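Local structure of decapping nuclease RAI1 (Scheffersomyces stipitis, 5BTO) at residues Leu137-Gln142 / Arg383-Glu388; Ser357-Val362 / Asn379-Leu384; Ser85-Leu90 / Gln142-Ser147. The protein removes NAD and other caps from the 5' end of RNA with a divalent metal ion, and binds and stimulates the exoribonuclease RAT1. All blocks are in the same frame, centred on the assembly; numbering follows the deposited sequence.

Overall arrangement
All three contacts meet the same mixed sheet, on neighbouring strands 359-365, 132-139 and 142-147. Interactions 1 and 2 share helix 378-388, which lies against two of these strands, and their centres are about 8 Å apart; Arg-385 of the first also bonds to Lys-358 O of the second. Interaction 1 is buried and combines a guanidinium that grips one carbonyl oxygen with two nitrogens and leucine packing. Interaction 2, only partly buried, combines a long salt bridge and a bridging water with a small apolar contact. Interaction 3, also buried, brings the start of helix 87-101 to strand 142-147 through one straight amide bond, three waters and a methionine, and alone comes close to a substrate-binding residue, Tyr-114.

Interaction 1. Residues Leu137-Gln142 / Arg383-Glu388; sequences LAYDGQ and RLRNGE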
ATOM      1  N   LEU A 137      -6.238 -21.146   3.927  1.00 18.76           N
ATOM      2  CA  LEU A 137      -6.814 -21.515   5.214  1.00 21.52           C
ATOM      3  C   LEU A 137      -5.767 -22.006   6.186  1.00 21.12           C
ATOM      4  O   LEU A 137      -4.729 -22.564   5.788  1.00 21.29           O
ATOM      5  CB  LEU A 137      -7.932 -22.532   5.045  1.00 24.74           C
ATOM      6  CG  LEU A 137      -7.518 -23.867   4.451  1.00 20.82           C
ATOM      7  CD1 LEU A 137      -6.994 -24.772   5.559  1.00 25.17           C
ATOM      8  CD2 LEU A 137      -8.681 -24.502   3.747  1.00 25.19           C
ATOM      9  N   ALA A 138      -6.046 -21.777   7.464  1.00 18.15           N
ATOM     10  CA  ALA A 138      -5.153 -22.180   8.530  1.00 18.25           C
ATOM     11  C   ALA A 138      -5.530 -23.564   9.014  1.00 17.18           C
ATOM     12  O   ALA A 138      -6.702 -23.854   9.262  1.00 19.27           O
ATOM     13  CB  ALA A 138      -5.226 -21.180   9.686  1.00 20.03           C
ATOM     14  N   TYR A 139      -4.529 -24.420   9.145  1.00 18.00           N
ATOM     15  CA  TYR A 139      -4.733 -25.744   9.690  1.00 21.04           C
ATOM     16  C   TYR A 139      -3.424 -26.223  10.301  1.00 21.48           C
ATOM     17  O   TYR A 139      -2.352 -26.045   9.718  1.00 21.57           O
ATOM     18  CB  TYR A 139      -5.224 -26.703   8.598  1.00 23.28           C
ATOM     19  CG  TYR A 139      -5.406 -28.120   9.084  1.00 22.48           C
ATOM     20  CD1 TYR A 139      -6.527 -28.479   9.829  1.00 20.88           C
ATOM     21  CD2 TYR A 139      -4.460 -29.095   8.799  1.00 24.26           C
ATOM     22  CE1 TYR A 139      -6.689 -29.783  10.286  1.00 21.79           C
ATOM     23  CE2 TYR A 139      -4.612 -30.389   9.250  1.00 23.90           C
ATOM     24  CZ  TYR A 139      -5.728 -30.730   9.988  1.00 24.48           C
ATOM     25  OH  TYR A 139      -5.877 -32.027  10.433  1.00 25.77           O
ATOM     26  N   ASP A 140      -3.507 -26.805  11.493  1.00 21.82           N
ATOM     27  CA  ASP A 140      -2.322 -27.290  12.189  1.00 24.13           C
ATOM     28  C   ASP A 140      -1.202 -26.249  12.221  1.00 23.80           C
ATOM     29  O   ASP A 140      -0.035 -26.580  12.041  1.00 24.54           O
ATOM     30  CB  ASP A 140      -1.836 -28.590  11.547  1.00 25.44           C
ATOM     31  CG  ASP A 140      -1.068 -29.483  12.513  1.00 28.36           C
ATOM     32  OD1 ASP A 140      -1.060 -29.216  13.734  1.00 31.30           O
ATOM     33  OD2 ASP A 140      -0.485 -30.480  12.043  1.00 28.00           O
ATOM     34  N   GLY A 141      -1.564 -24.992  12.453  1.00 22.49           N
ATOM     35  CA  GLY A 141      -0.582 -23.934  12.605  1.00 22.16           C
ATOM     36  C   GLY A 141       0.090 -23.499  11.313  1.00 21.10           C
ATOM     37  O   GLY A 141       1.116 -22.827  11.348  1.00 22.87           O
ATOM     38  N   GLN A 142      -0.499 -23.871  10.182  1.00 19.43           N
ATOM     39  CA  GLN A 142       0.099 -23.598   8.871  1.00 18.42           C
ATOM     40  C   GLN A 142      -0.947 -23.052   7.905  1.00 18.31           C
ATOM     41  O   GLN A 142      -2.140 -23.330   8.053  1.00 19.14           O
ATOM     42  CB  GLN A 142       0.713 -24.884   8.300  1.00 19.38           C
ATOM     43  CG  GLN A 142       1.755 -25.494   9.204  1.00 19.60           C
ATOM     44  CD  GLN A 142       2.305 -26.811   8.686  1.00 21.02           C
ATOM     45  OE1 GLN A 142       1.568 -27.652   8.166  1.00 19.73           O
ATOM     46  NE2 GLN A 142       3.612 -26.990   8.820  1.00 25.09           N
ATOM     47  N   ARG A 383     -16.364 -26.789   2.388  1.00 21.28           N
ATOM     48  CA  ARG A 383     -15.960 -27.362   1.102  1.00 22.99           C
ATOM     49  C   ARG A 383     -14.434 -27.518   0.986  1.00 22.51           C
ATOM     50  O   ARG A 383     -13.930 -28.554   0.534  1.00 24.19           O
ATOM     51  CB  ARG A 383     -16.505 -26.522  -0.057  1.00 24.57           C
ATOM     52  CG  ARG A 383     -15.935 -26.914  -1.417  1.00 29.13           C
ATOM     53  CD  ARG A 383     -16.548 -26.108  -2.561  1.00 35.31           C
ATOM     54  NE  ARG A 383     -16.295 -24.671  -2.449  1.00 39.92           N
ATOM     55  CZ  ARG A 383     -15.228 -24.050  -2.945  1.00 42.70           C
ATOM     56  NH1 ARG A 383     -14.299 -24.738  -3.587  1.00 44.61           N
ATOM     57  NH2 ARG A 383     -15.088 -22.737  -2.801  1.00 44.13           N
ATOM     58  N   LEU A 384     -13.689 -26.496   1.394  1.00 21.84           N
ATOM     59  CA  LEU A 384     -12.225 -26.547   1.286  1.00 19.73           C
ATOM     60  C   LEU A 384     -11.590 -27.521   2.282  1.00 20.14           C
ATOM     61  O   LEU A 384     -10.684 -28.275   1.927  1.00 21.12           O
ATOM     62  CB  LEU A 384     -11.621 -25.149   1.453  1.00 20.06           C
ATOM     63  CG  LEU A 384     -12.071 -24.118   0.409  1.00 19.85           C
ATOM     64  CD1 LEU A 384     -11.649 -22.703   0.789  1.00 21.44           C
ATOM     65  CD2 LEU A 384     -11.540 -24.477  -0.976  1.00 21.16           C
ATOM     66  N   ARG A 385     -12.071 -27.512   3.521  1.00 19.63           N
ATOM     67  CA  ARG A 385     -11.477 -28.336   4.570  1.00 22.05           C
ATOM     68  C   ARG A 385     -11.877 -29.794   4.450  1.00 24.04           C
ATOM     69  O   ARG A 385     -11.226 -30.669   5.027  1.00 26.19           O
ATOM     70  CB  ARG A 385     -11.855 -27.806   5.962  1.00 19.93           C
ATOM     71  CG  ARG A 385     -11.167 -26.505   6.299  1.00 22.32           C
ATOM     72  CD  ARG A 385     -11.574 -25.966   7.663  1.00 21.79           C
ATOM     73  NE  ARG A 385     -10.943 -24.667   7.870  1.00 23.25           N
ATOM     74  CZ  ARG A 385      -9.729 -24.505   8.375  1.00 21.75           C
ATOM     75  NH1 ARG A 385      -9.020 -25.572   8.747  1.00 20.44           N
ATOM     76  NH2 ARG A 385      -9.222 -23.283   8.505  1.00 21.41           N
ATOM     77  N   ASN A 386     -12.941 -30.053   3.698  1.00 24.44           N
ATOM     78  CA  ASN A 386     -13.495 -31.398   3.612  1.00 26.72           C
ATOM     79  C   ASN A 386     -13.473 -31.996   2.205  1.00 30.93           C
ATOM     80  O   ASN A 386     -14.423 -32.661   1.788  1.00 32.70           O
ATOM     81  CB  ASN A 386     -14.908 -31.422   4.205  1.00 28.93           C
ATOM     82  CG  ASN A 386     -14.911 -31.161   5.702  1.00 28.59           C
ATOM     83  OD1 ASN A 386     -14.233 -31.852   6.464  1.00 32.11           O
ATOM     84  ND2 ASN A 386     -15.662 -30.156   6.128  1.00 31.54           N
ATOM     85  N   GLY A 387     -12.375 -31.780   1.484  1.00 32.56           N
ATOM     86  CA  GLY A 387     -12.215 -32.395   0.178  1.00 33.48           C
ATOM     87  C   GLY A 387     -11.406 -31.627  -0.851  1.00 34.05           C
ATOM     88  O   GLY A 387     -10.466 -32.174  -1.426  1.00 33.88           O
ATOM     89  N   GLU A 388     -11.761 -30.369  -1.101  1.00 32.16           N
ATOM     90  CA  GLU A 388     -11.090 -29.621  -2.169  1.00 31.95           C
ATOM     91  C   GLU A 388      -9.639 -29.257  -1.856  1.00 29.19           C
ATOM     92  O   GLU A 388      -8.762 -29.433  -2.704  1.00 31.12           O
ATOM     93  CB  GLU A 388     -11.875 -28.371  -2.600  1.00 34.20           C
ATOM     94  CG  GLU A 388     -11.074 -27.499  -3.591  1.00 39.91           C
ATOM     95  CD  GLU A 388     -11.910 -26.466  -4.340  1.00 43.48           C
ATOM     96  OE1 GLU A 388     -13.137 -26.670  -4.477  1.00 44.64           O
ATOM     97  OE2 GLU A 388     -11.331 -25.453  -4.807  1.00 42.65           O
TER
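Strand 137-139 and helix 383-388 cross at -66° with their axes 10.4 Å apart at closest approach, and Tyr-139 to Gln-142 form a type I' beta turn that leads from strand 132-139 into strand 142-147. The gap is spanned by Arg-385, whose CG lies anti to its carbonyl carbon and whose chain runs extended from CG to NE, so that the guanidinium reaches the strand. It takes hold of one atom end-on with two nitrogens: NH2 lies 2.7 Å from Ala-138 O, in the carbonyl plane and on a lone pair, while NH1 lies 2.9 Å from Ala-138 O but above that plane. Their N-H...O angles, 149° and 135°, show that neither bond is straight, as expected when both N-H groups belong to one rigid guanidinium and converge on a single oxygen. Leu-137 packs on one guanidinium face, CD1 sitting 3.9 Å from Arg-385 CZ and offset toward the rim. Its CG occupies the crowded position between backbone N and carbonyl carbon, and its other methyl, CD2, meets Leu-384 CB at 3.8 Å. Tyr-139 comes in beside the group, its ring plane oblique to the guanidinium and CB 4.0 Å from Arg-385 NH1. An alanine in place of Arg-385 would take both donors from Ala-138 O and the flat group from over Leu-137, and would probably loosen the helix against this strand. The guanidinium is held further by NE to Asn-381 OD1 and NH2 to Lys-358 O, which tie it to its own helix and to the segment entering strand 359-365. Helix 392-400 packs against Tyr-139 through Phe-394, Lys-395 and Arg-398, while Leu-137 pairs by backbone hydrogen bonding with Phe-144 of adjacent strand 142-147.

Interaction 2. Residues Ser357-Val362 / Asn379-Leu384; sequences SKAYRV and NENSRL
At the edge of the Arg-361 guanidinium, in its plane, sits a water 2.8 Å from NH2, whereas Glu-380 OE1 approaches from well out of that plane, 3.9 Å from Arg-361 NH2. The guanidinium and carboxylate planes stand 46° apart, and no N-H of Arg-361 points at the carboxylate. Their salt bridge is therefore long and purely electrostatic; the water supplies directed bonds, accepting from NH2 and donating to Glu-380 OE1 at 2.7 Å. The same OE1 lies in plane at the edge of the Arg-383 guanidinium, another long ion pair. Arg-361 reaches this place with CG anti to backbone N (chi1 166°) and bends at chi2 and chi3; Glu-380 extends beyond CG and meets it nearly at a right angle.

Farther along, Asn-381 has CG anti to backbone N, which brings OD1 3.1 Å from Lys-358 C and 3.4 Å from Ala-359 CB. The angle to Ala-359 N is poor, and OD1 instead accepts from Arg-385 NE. Ala-359 CB also touches Leu-384 CD1 at 4.1 Å, the apolar part of this nearly perpendicular strand-helix crossing.

With two arginines around one carboxylate, Glu-380 probably remains ionised and offsets the repulsion between them. Between the two segments the attraction is probably little directed, the water giving the directed link, while Asn-135 OD1 on strand 132-139 fixes Arg-361 NH2 from the sheet side.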
ATOM      1  N   SER A 357     -11.547 -22.300  12.197  1.00 31.73           N
ATOM      2  CA  SER A 357     -12.978 -22.192  11.941  1.00 31.19           C
ATOM      3  C   SER A 357     -13.287 -21.398  10.677  1.00 29.98           C
ATOM      4  O   SER A 357     -14.445 -21.305  10.275  1.00 31.39           O
ATOM      5  CB  SER A 357     -13.706 -21.565  13.142  1.00 32.68           C
ATOM      6  OG  SER A 357     -13.505 -20.159  13.199  1.00 34.96           O
ATOM      7  N   LYS A 358     -12.251 -20.846  10.047  1.00 28.40           N
ATOM      8  CA  LYS A 358     -12.425 -19.901   8.939  1.00 25.99           C
ATOM      9  C   LYS A 358     -11.529 -20.187   7.734  1.00 22.87           C
ATOM     10  O   LYS A 358     -10.487 -20.799   7.863  1.00 22.62           O
ATOM     11  CB  LYS A 358     -12.119 -18.480   9.416  1.00 29.10           C
ATOM     12  CG  LYS A 358     -12.981 -17.976  10.558  1.00 34.91           C
ATOM     13  CD  LYS A 358     -12.632 -16.527  10.864  1.00 36.73           C
ATOM     14  CE  LYS A 358     -13.436 -15.985  12.042  1.00 37.36           C
ATOM     15  NZ  LYS A 358     -14.912 -16.162  11.864  1.00 38.13           N
ATOM     16  N   ALA A 359     -11.945 -19.698   6.572  1.00 20.45           N
ATOM     17  CA  ALA A 359     -11.138 -19.756   5.355  1.00 18.70           C
ATOM     18  C   ALA A 359     -11.164 -18.376   4.713  1.00 17.81           C
ATOM     19  O   ALA A 359     -12.082 -17.587   4.972  1.00 19.59           O
ATOM     20  CB  ALA A 359     -11.693 -20.785   4.401  1.00 20.03           C
ATOM     21  N   TYR A 360     -10.177 -18.093   3.869  1.00 18.67           N
ATOM     22  CA  TYR A 360     -10.022 -16.761   3.288  1.00 17.92           C
ATOM     23  C   TYR A 360      -9.835 -16.794   1.765  1.00 19.89           C
ATOM     24  O   TYR A 360      -9.383 -17.797   1.191  1.00 20.31           O
ATOM     25  CB  TYR A 360      -8.842 -16.023   3.953  1.00 18.03           C
ATOM     26  CG  TYR A 360      -9.091 -15.697   5.408  1.00 17.20           C
ATOM     27  CD1 TYR A 360      -8.854 -16.636   6.416  1.00 20.73           C
ATOM     28  CD2 TYR A 360      -9.591 -14.454   5.780  1.00 19.03           C
ATOM     29  CE1 TYR A 360      -9.122 -16.329   7.763  1.00 22.88           C
ATOM     30  CE2 TYR A 360      -9.846 -14.148   7.103  1.00 21.71           C
ATOM     31  CZ  TYR A 360      -9.603 -15.081   8.090  1.00 24.80           C
ATOM     32  OH  TYR A 360      -9.885 -14.742   9.404  1.00 26.59           O
ATOM     33  N   ARG A 361     -10.219 -15.693   1.122  1.00 18.09           N
ATOM     34  CA  ARG A 361     -10.008 -15.482  -0.306  1.00 18.18           C
ATOM     35  C   ARG A 361      -9.090 -14.283  -0.493  1.00 16.39           C
ATOM     36  O   ARG A 361      -9.391 -13.180  -0.030  1.00 17.95           O
ATOM     37  CB  ARG A 361     -11.347 -15.242  -1.014  1.00 20.65           C
ATOM     38  CG  ARG A 361     -11.250 -14.685  -2.436  1.00 20.81           C
ATOM     39  CD  ARG A 361     -10.642 -15.706  -3.419  1.00 21.59           C
ATOM     40  NE  ARG A 361     -11.271 -17.023  -3.306  1.00 24.96           N
ATOM     41  CZ  ARG A 361     -12.520 -17.302  -3.672  1.00 25.63           C
ATOM     42  NH1 ARG A 361     -13.303 -16.356  -4.175  1.00 25.48           N
ATOM     43  NH2 ARG A 361     -12.997 -18.532  -3.522  1.00 26.57           N
ATOM     44  N   VAL A 362      -7.956 -14.513  -1.150  1.00 15.97           N
ATOM     45  CA  VAL A 362      -7.050 -13.439  -1.539  1.00 16.62           C
ATOM     46  C   VAL A 362      -7.336 -13.143  -3.000  1.00 17.45           C
ATOM     47  O   VAL A 362      -7.328 -14.049  -3.832  1.00 19.17           O
ATOM     48  CB  VAL A 362      -5.565 -13.854  -1.377  1.00 18.34           C
ATOM     49  CG1 VAL A 362      -4.634 -12.760  -1.905  1.00 20.98           C
ATOM     50  CG2 VAL A 362      -5.254 -14.166   0.073  1.00 19.51           C
ATOM     51  N   ASN A 379     -19.855 -22.458   4.568  1.00 25.21           N
ATOM     52  CA  ASN A 379     -19.981 -23.560   3.618  1.00 25.86           C
ATOM     53  C   ASN A 379     -18.810 -23.617   2.628  1.00 23.61           C
ATOM     54  O   ASN A 379     -18.430 -24.697   2.167  1.00 24.94           O
ATOM     55  CB  ASN A 379     -21.344 -23.544   2.918  1.00 26.13           C
ATOM     56  CG  ASN A 379     -22.459 -24.120   3.797  1.00 28.29           C
ATOM     57  OD1 ASN A 379     -22.229 -25.038   4.594  1.00 28.30           O
ATOM     58  ND2 ASN A 379     -23.671 -23.587   3.650  1.00 27.62           N
ATOM     59  N   GLU A 380     -18.224 -22.466   2.319  1.00 21.88           N
ATOM     60  CA  GLU A 380     -16.999 -22.455   1.523  1.00 21.05           C
ATOM     61  C   GLU A 380     -15.840 -23.033   2.326  1.00 20.92           C
ATOM     62  O   GLU A 380     -15.054 -23.833   1.815  1.00 22.17           O
ATOM     63  CB  GLU A 380     -16.667 -21.047   1.031  1.00 24.94           C
ATOM     64  CG  GLU A 380     -17.691 -20.497   0.051  1.00 30.01           C
ATOM     65  CD  GLU A 380     -17.116 -19.385  -0.801  1.00 37.80           C
ATOM     66  OE1 GLU A 380     -15.989 -19.554  -1.314  1.00 44.99           O
ATOM     67  OE2 GLU A 380     -17.774 -18.338  -0.942  1.00 38.53           O
ATOM     68  N   ASN A 381     -15.736 -22.617   3.583  1.00 19.48           N
ATOM     69  CA  ASN A 381     -14.761 -23.182   4.510  1.00 19.84           C
ATOM     70  C   ASN A 381     -14.875 -24.706   4.565  1.00 20.64           C
ATOM     71  O   ASN A 381     -13.877 -25.437   4.429  1.00 20.17           O
ATOM     72  CB  ASN A 381     -14.970 -22.569   5.905  1.00 19.63           C
ATOM     73  CG  ASN A 381     -13.991 -23.106   6.935  1.00 24.88           C
ATOM     74  OD1 ASN A 381     -12.795 -22.829   6.873  1.00 25.31           O
ATOM     75  ND2 ASN A 381     -14.500 -23.881   7.891  1.00 26.03           N
ATOM     76  N   SER A 382     -16.102 -25.183   4.736  1.00 23.42           N
ATOM     77  CA  SER A 382     -16.369 -26.613   4.817  1.00 24.40           C
ATOM     78  C   SER A 382     -15.953 -27.330   3.531  1.00 23.88           C
ATOM     79  O   SER A 382     -15.270 -28.356   3.570  1.00 25.20           O
ATOM     80  CB  SER A 382     -17.852 -26.852   5.104  1.00 27.85           C
ATOM     81  OG  SER A 382     -18.147 -28.233   5.120  1.00 29.56           O
ATOM     82  N   ARG A 383     -16.364 -26.789   2.388  1.00 21.28           N
ATOM     83  CA  ARG A 383     -15.960 -27.362   1.102  1.00 22.99           C
ATOM     84  C   ARG A 383     -14.434 -27.518   0.986  1.00 22.51           C
ATOM     85  O   ARG A 383     -13.930 -28.554   0.534  1.00 24.19           O
ATOM     86  CB  ARG A 383     -16.505 -26.522  -0.057  1.00 24.57           C
ATOM     87  CG  ARG A 383     -15.935 -26.914  -1.417  1.00 29.13           C
ATOM     88  CD  ARG A 383     -16.548 -26.108  -2.561  1.00 35.31           C
ATOM     89  NE  ARG A 383     -16.295 -24.671  -2.449  1.00 39.92           N
ATOM     90  CZ  ARG A 383     -15.228 -24.050  -2.945  1.00 42.70           C
ATOM     91  NH1 ARG A 383     -14.299 -24.738  -3.587  1.00 44.61           N
ATOM     92  NH2 ARG A 383     -15.088 -22.737  -2.801  1.00 44.13           N
ATOM     93  N   LEU A 384     -13.689 -26.496   1.394  1.00 21.84           N
ATOM     94  CA  LEU A 384     -12.225 -26.547   1.286  1.00 19.73           C
ATOM     95  C   LEU A 384     -11.590 -27.521   2.282  1.00 20.14           C
ATOM     96  O   LEU A 384     -10.684 -28.275   1.927  1.00 21.12           O
ATOM     97  CB  LEU A 384     -11.621 -25.149   1.453  1.00 20.06           C
ATOM     98  CG  LEU A 384     -12.071 -24.118   0.409  1.00 19.85           C
ATOM     99  CD1 LEU A 384     -11.649 -22.703   0.789  1.00 21.44           C
ATOM    100  CD2 LEU A 384     -11.540 -24.477  -0.976  1.00 21.16           C
TER
HETATM  101  O   HOH W   1     -15.659 -19.415  -4.018  1.00 42.77           O

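Interaction 3. Residues Ser85-Leu90 / Gln142-Ser147; sequences SDMKCL and QLFINS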
ATOM      1  N   SER A  85      -4.245 -26.992 -10.664  1.00 40.69           N
ATOM      2  CA  SER A  85      -3.378 -27.235  -9.515  1.00 39.39           C
ATOM      3  C   SER A  85      -4.154 -27.934  -8.414  1.00 38.62           C
ATOM      4  O   SER A  85      -5.232 -27.483  -8.018  1.00 37.23           O
ATOM      5  CB  SER A  85      -2.787 -25.929  -8.987  1.00 41.39           C
ATOM      6  OG  SER A  85      -1.577 -25.611  -9.655  1.00 44.75           O
ATOM      7  N   ASP A  86      -3.580 -29.018  -7.904  1.00 37.58           N
ATOM      8  CA  ASP A  86      -4.291 -29.934  -7.030  1.00 35.92           C
ATOM      9  C   ASP A  86      -3.593 -30.087  -5.680  1.00 30.32           C
ATOM     10  O   ASP A  86      -2.518 -30.683  -5.587  1.00 30.21           O
ATOM     11  CB  ASP A  86      -4.384 -31.291  -7.732  1.00 39.09           C
ATOM     12  CG  ASP A  86      -5.125 -32.326  -6.921  1.00 40.99           C
ATOM     13  OD1 ASP A  86      -5.866 -31.945  -5.991  1.00 40.63           O
ATOM     14  OD2 ASP A  86      -4.975 -33.527  -7.232  1.00 42.30           O
ATOM     15  N   MET A  87      -4.206 -29.557  -4.627  1.00 26.97           N
ATOM     16  CA  MET A  87      -3.617 -29.672  -3.306  1.00 25.29           C
ATOM     17  C   MET A  87      -3.624 -31.134  -2.835  1.00 24.73           C
ATOM     18  O   MET A  87      -2.804 -31.524  -2.011  1.00 25.65           O
ATOM     19  CB  MET A  87      -4.345 -28.758  -2.310  1.00 24.68           C
ATOM     20  CG  MET A  87      -3.742 -28.707  -0.903  1.00 27.59           C
ATOM     21  SD  MET A  87      -2.041 -28.088  -0.784  1.00 28.21           S
ATOM     22  CE  MET A  87      -2.199 -26.473  -1.525  1.00 26.54           C
ATOM     23  N   LYS A  88      -4.536 -31.941  -3.374  1.00 24.97           N
ATOM     24  CA  LYS A  88      -4.689 -33.323  -2.927  1.00 26.94           C
ATOM     25  C   LYS A  88      -3.418 -34.141  -3.143  1.00 25.39           C
ATOM     26  O   LYS A  88      -2.943 -34.834  -2.234  1.00 25.78           O
ATOM     27  CB  LYS A  88      -5.856 -34.000  -3.649  1.00 31.64           C
ATOM     28  CG  LYS A  88      -7.194 -33.317  -3.453  1.00 36.33           C
ATOM     29  CD  LYS A  88      -8.277 -33.998  -4.278  1.00 39.36           C
ATOM     30  CE  LYS A  88      -9.626 -33.341  -4.063  1.00 41.40           C
ATOM     31  NZ  LYS A  88      -9.614 -31.893  -4.425  1.00 41.99           N
ATOM     32  N   CYS A  89      -2.871 -34.076  -4.351  1.00 24.20           N
ATOM     33  CA  CYS A  89      -1.652 -34.826  -4.644  1.00 24.03           C
ATOM     34  C   CYS A  89      -0.454 -34.285  -3.857  1.00 21.47           C
ATOM     35  O   CYS A  89       0.372 -35.056  -3.368  1.00 21.46           O
ATOM     36  CB  CYS A  89      -1.363 -34.900  -6.158  1.00 27.30           C
ATOM     37  SG  CYS A  89      -1.243 -33.330  -7.060  1.00 30.26           S
ATOM     38  N   LEU A  90      -0.362 -32.966  -3.729  1.00 19.64           N
ATOM     39  CA  LEU A  90       0.676 -32.363  -2.903  1.00 17.66           C
ATOM     40  C   LEU A  90       0.585 -32.884  -1.463  1.00 19.31           C
ATOM     41  O   LEU A  90       1.595 -33.259  -0.860  1.00 19.98           O
ATOM     42  CB  LEU A  90       0.597 -30.830  -2.947  1.00 19.25           C
ATOM     43  CG  LEU A  90       1.580 -30.066  -2.056  1.00 18.81           C
ATOM     44  CD1 LEU A  90       3.017 -30.561  -2.284  1.00 19.71           C
ATOM     45  CD2 LEU A  90       1.471 -28.546  -2.289  1.00 17.94           C
ATOM     46  N   GLN A 142      -0.499 -23.871  10.182  1.00 19.43           N
ATOM     47  CA  GLN A 142       0.099 -23.598   8.871  1.00 18.42           C
ATOM     48  C   GLN A 142      -0.947 -23.052   7.905  1.00 18.31           C
ATOM     49  O   GLN A 142      -2.140 -23.330   8.053  1.00 19.14           O
ATOM     50  CB  GLN A 142       0.713 -24.884   8.300  1.00 19.38           C
ATOM     51  CG  GLN A 142       1.755 -25.494   9.204  1.00 19.60           C
ATOM     52  CD  GLN A 142       2.305 -26.811   8.686  1.00 21.02           C
ATOM     53  OE1 GLN A 142       1.568 -27.652   8.166  1.00 19.73           O
ATOM     54  NE2 GLN A 142       3.612 -26.990   8.820  1.00 25.09           N
ATOM     55  N   LEU A 143      -0.512 -22.256   6.930  1.00 17.66           N
ATOM     56  CA  LEU A 143      -1.426 -21.776   5.895  1.00 17.53           C
ATOM     57  C   LEU A 143      -1.304 -22.610   4.627  1.00 17.72           C
ATOM     58  O   LEU A 143      -0.207 -22.837   4.133  1.00 19.12           O
ATOM     59  CB  LEU A 143      -1.166 -20.306   5.551  1.00 18.02           C
ATOM     60  CG  LEU A 143      -1.358 -19.271   6.655  1.00 17.82           C
ATOM     61  CD1 LEU A 143      -1.283 -17.855   6.053  1.00 20.26           C
ATOM     62  CD2 LEU A 143      -2.693 -19.495   7.384  1.00 19.89           C
ATOM     63  N   PHE A 144      -2.439 -23.062   4.112  1.00 15.26           N
ATOM     64  CA  PHE A 144      -2.487 -23.807   2.858  1.00 16.28           C
ATOM     65  C   PHE A 144      -3.118 -22.915   1.802  1.00 15.47           C
ATOM     66  O   PHE A 144      -4.182 -22.330   2.034  1.00 16.41           O
ATOM     67  CB  PHE A 144      -3.289 -25.104   3.043  1.00 15.85           C
ATOM     68  CG  PHE A 144      -2.672 -26.056   4.029  1.00 17.03           C
ATOM     69  CD1 PHE A 144      -2.790 -25.835   5.396  1.00 17.16           C
ATOM     70  CD2 PHE A 144      -1.976 -27.168   3.592  1.00 17.71           C
ATOM     71  CE1 PHE A 144      -2.218 -26.702   6.313  1.00 17.22           C
ATOM     72  CE2 PHE A 144      -1.400 -28.044   4.500  1.00 19.35           C
ATOM     73  CZ  PHE A 144      -1.513 -27.810   5.859  1.00 18.77           C
ATOM     74  N   ILE A 145      -2.445 -22.769   0.660  1.00 13.25           N
ATOM     75  CA  ILE A 145      -2.899 -21.830  -0.372  1.00 14.27           C
ATOM     76  C   ILE A 145      -3.034 -22.532  -1.714  1.00 16.86           C
ATOM     77  O   ILE A 145      -2.077 -23.164  -2.183  1.00 16.76           O
ATOM     78  CB  ILE A 145      -1.911 -20.655  -0.523  1.00 14.74           C
ATOM     79  CG1 ILE A 145      -1.724 -19.949   0.832  1.00 16.24           C
ATOM     80  CG2 ILE A 145      -2.393 -19.661  -1.604  1.00 14.92           C
ATOM     81  CD1 ILE A 145      -0.789 -18.752   0.796  1.00 17.32           C
ATOM     82  N   ASN A 146      -4.212 -22.439  -2.327  1.00 17.58           N
ATOM     83  CA  ASN A 146      -4.402 -22.955  -3.683  1.00 18.54           C
ATOM     84  C   ASN A 146      -5.285 -22.035  -4.497  1.00 18.36           C
ATOM     85  O   ASN A 146      -5.965 -21.172  -3.948  1.00 18.22           O
ATOM     86  CB  ASN A 146      -5.015 -24.363  -3.692  1.00 19.98           C
ATOM     87  CG  ASN A 146      -4.808 -25.078  -5.037  1.00 24.97           C
ATOM     88  OD1 ASN A 146      -3.964 -24.678  -5.845  1.00 30.07           O
ATOM     89  ND2 ASN A 146      -5.575 -26.125  -5.280  1.00 27.97           N
ATOM     90  N   SER A 147      -5.283 -22.223  -5.809  1.00 17.75           N
ATOM     91  CA  SER A 147      -6.273 -21.566  -6.651  1.00 20.73           C
ATOM     92  C   SER A 147      -7.645 -22.168  -6.371  1.00 21.52           C
ATOM     93  O   SER A 147      -7.760 -23.267  -5.815  1.00 22.04           O
ATOM     94  CB  SER A 147      -5.923 -21.758  -8.126  1.00 24.24           C
ATOM     95  OG  SER A 147      -5.703 -23.131  -8.419  1.00 28.24           O
TER
HETATM   96  O   HOH W   2      -7.620 -25.274  -8.304  1.00 38.35           O
HETATM   97  O   HOH W   3      -4.746 -23.998 -10.846  1.00 47.46           O
HETATM   98  O   HOH W   4      -7.055 -28.557  -4.573  1.00 38.35           O
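Asn-146 carries the polar half of this contact with CG anti to backbone N, a torsion that sends its amide across to the residues just before helix 87-101. ND2 donates to Ser-85 O at 3.1 Å along an almost straight line (N-H...O 174°). The acceptor lies in the amide plane, although ND2 itself stands above the carbonyl plane of Ser-85. On the other branch, Asn-146 OD1 rests 3.6 Å from Ser-85 CB. Met-87 starts likewise with CG anti to backbone N, then bends at chi2 (61°) and chi3 (57°). The fold-back brings CE to 3.4 Å from Ile-145 O and 4.1 Å from Asn-146 CB, while SD stays at the edge of the Phe-144 ring, 4.5 Å from CD2. The hydroxyl of Ser-147, in the crowded position between backbone N and carbonyl carbon, meets two waters that also reach Ser-85, one at its N and one at its O. A third water accepts from Met-87 N at 3.0 Å and, weakly, from Asn-146 ND2.

Asp-86 is the N-cap of the helix, its OD1 accepting from Lys-88 N at 2.9 Å. Its carbonyl O accepts from the hydroxyl of Tyr-114, a substrate-binding residue at the end of neighbouring strand 111-114. The arrangement thus joins a capped helix start to the large mixed sheet that carries Tyr-114, within the RAI1-like PD-(D/E)XK nuclease family fold, beside the substrate site.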